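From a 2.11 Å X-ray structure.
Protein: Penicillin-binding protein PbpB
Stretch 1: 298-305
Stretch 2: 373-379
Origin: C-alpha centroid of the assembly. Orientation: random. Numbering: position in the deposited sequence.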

# COMPACT_ATOMS: atom_id res chain seq x y z
N GLN A 298 -17.57 -26.42 6.14
CA GLN A 298 -18.83 -25.79 5.78
C GLN A 298 -19.11 -24.67 6.77
O GLN A 298 -19.23 -24.91 7.97
N MET A 299 -19.19 -23.44 6.27
CA MET A 299 -19.41 -22.30 7.14
C MET A 299 -20.35 -21.34 6.43
O MET A 299 -20.18 -21.09 5.24
N GLY A 300 -21.32 -20.80 7.16
CA GLY A 300 -22.22 -19.82 6.57
C GLY A 300 -22.91 -20.31 5.31
O GLY A 300 -23.21 -19.50 4.43
N GLY A 301 -23.16 -21.61 5.20
CA GLY A 301 -23.79 -22.20 4.05
C GLY A 301 -22.87 -22.53 2.90
O GLY A 301 -23.33 -23.14 1.92
N VAL A 302 -21.60 -22.17 2.98
CA VAL A 302 -20.68 -22.34 1.86
C VAL A 302 -19.51 -23.23 2.30
O VAL A 302 -19.31 -23.51 3.48
N THR A 303 -18.75 -23.70 1.31
CA THR A 303 -17.63 -24.61 1.51
C THR A 303 -16.33 -23.85 1.29
O THR A 303 -16.08 -23.34 0.20
N VAL A 304 -15.49 -23.81 2.33
CA VAL A 304 -14.19 -23.16 2.26
C VAL A 304 -13.13 -24.24 2.30
O VAL A 304 -13.19 -25.15 3.13
N HIS A 305 -12.16 -24.14 1.39
CA HIS A 305 -11.13 -25.13 1.19
C HIS A 305 -9.79 -24.41 1.19
O HIS A 305 -9.69 -23.26 0.75
N SER A 373 -24.95 -11.07 4.35
CA SER A 373 -25.68 -12.29 4.08
C SER A 373 -25.28 -13.36 5.09
O SER A 373 -24.46 -13.14 5.98
N GLY A 374 -25.85 -14.55 4.94
CA GLY A 374 -25.41 -15.64 5.79
C GLY A 374 -23.99 -16.09 5.53
O GLY A 374 -23.42 -16.79 6.38
N SER A 375 -23.41 -15.69 4.40
CA SER A 375 -22.11 -16.17 3.96
C SER A 375 -21.01 -15.10 3.97
O SER A 375 -19.85 -15.42 3.67
N THR A 376 -21.35 -13.84 4.27
CA THR A 376 -20.35 -12.77 4.34
C THR A 376 -19.22 -13.13 5.29
O THR A 376 -18.03 -12.97 4.96
N PHE A 377 -19.56 -13.59 6.50
CA PHE A 377 -18.55 -13.86 7.51
C PHE A 377 -17.64 -15.01 7.13
O PHE A 377 -16.52 -15.11 7.65
N ALA A 378 -18.07 -15.90 6.24
CA ALA A 378 -17.18 -16.92 5.72
C ALA A 378 -16.23 -16.40 4.65
O ALA A 378 -15.35 -17.14 4.22
N ASN A 379 -16.41 -15.16 4.19
CA ASN A 379 -15.62 -14.61 3.09
C ASN A 379 -14.69 -13.49 3.51
O ASN A 379 -13.51 -13.50 3.16

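The contact between these two stretches is apolar and small, burying 307 Å² in all, and no hydrogen bond crosses it. Its centre is Ala378, which is buried and directs its CB toward the hairpin formed by the first stretch. That methyl lies 3.9 Å from CG1 of Val302, 4.0 Å from CG of Met299 and 3.7 Å from the backbone O of Met299. A methyl group suits this place because the hairpin approaches it so closely. Val302 (chi1 p) points toward the second stretch, as does Val304 (chi1 t), whose CG2 lies 4.3 Å from the backbone O of Ala378. Thr303, between them in the strand, points away.

Met299 leaves its backbone sideways, but with all three chi angles t it is fully extended, and its end comes nearer: CE lies 3.6 Å from CD2 of Phe377, meeting the ring obliquely. The long, unbranched chain thus touches both Ala378 and the aromatic ring. Phe377 adopts chi1 t, with chi2 at 46°.

At the tip of the type I' turn, close packing involves the backbone. CA of Gly300 is 3.3 Å from O of Gly374, and an ideal CB on Gly300 would fall 2.6 Å from that oxygen, a clash; its positive phi also favours glycine. O of Gly300 sits 3.5 Å from CB of Ser375, whereas the oxygens of Gly300 and Gly374, 3.3 Å apart, are both acceptors and cannot bond.

Several polar side chains find partners within their own stretch. OG of Ser373 (chi1 p) accepts from N of Ser375 at 2.9 Å and from OG of Ser375 (chi1 p) at 3.0 Å, while N of Ser373 donates to OG1 of Thr376 (chi1 m) at 2.8 Å. On the hairpin, OG1 of Thr303 (chi1 m) donates to OE1 of Gln298 at a very short 2.4 Å, away from the interface.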

# COMPACT_ATOMS: atom_id res chain seq x y z
CB GLN A 298 -19.97 -26.81 5.80
CG GLN A 298 -19.73 -28.03 4.93
CD GLN A 298 -19.71 -27.68 3.46
OE1 GLN A 298 -18.98 -28.30 2.67
NE2 GLN A 298 -20.51 -26.69 3.07
CB MET A 299 -18.08 -21.62 7.50
CG MET A 299 -18.22 -20.42 8.39
SD MET A 299 -16.65 -19.75 8.95
CE MET A 299 -17.21 -18.27 9.79
CB VAL A 302 -20.19 -20.98 1.32
CG1 VAL A 302 -19.13 -20.36 2.24
CG2 VAL A 302 -19.69 -21.11 -0.12
CB THR A 303 -17.72 -25.79 0.55
OG1 THR A 303 -18.84 -26.61 0.91
CG2 THR A 303 -16.44 -26.62 0.60
CB VAL A 304 -13.99 -22.14 3.39
CG1 VAL A 304 -12.84 -21.22 3.05
CG2 VAL A 304 -15.27 -21.35 3.59
CB HIS A 305 -11.37 -25.90 -0.13
CG HIS A 305 -10.53 -27.14 -0.30
ND1 HIS A 305 -11.01 -28.29 -0.90
CD2 HIS A 305 -9.24 -27.41 0.03
CE1 HIS A 305 -10.06 -29.21 -0.92
NE2 HIS A 305 -8.97 -28.70 -0.36
CB SER A 373 -25.42 -12.76 2.65
OG SER A 373 -24.23 -13.52 2.61
CB SER A 375 -22.23 -16.74 2.55
OG SER A 375 -22.46 -15.70 1.61
CB THR A 376 -21.00 -11.47 4.81
OG1 THR A 376 -22.20 -11.24 4.08
CG2 THR A 376 -20.03 -10.31 4.61
CB PHE A 377 -19.22 -14.13 8.86
CG PHE A 377 -18.27 -14.08 10.04
CD1 PHE A 377 -17.36 -13.04 10.16
CD2 PHE A 377 -18.29 -15.06 11.02
CE1 PHE A 377 -16.50 -12.97 11.25
CE2 PHE A 377 -17.42 -15.00 12.11
CZ PHE A 377 -16.53 -13.96 12.22
CB ALA A 378 -17.99 -18.09 5.14
CB ASN A 379 -16.56 -14.12 1.97
CG ASN A 379 -17.24 -15.27 1.24
OD1 ASN A 379 -18.46 -15.33 1.15
ND2 ASN A 379 -16.44 -16.20 0.73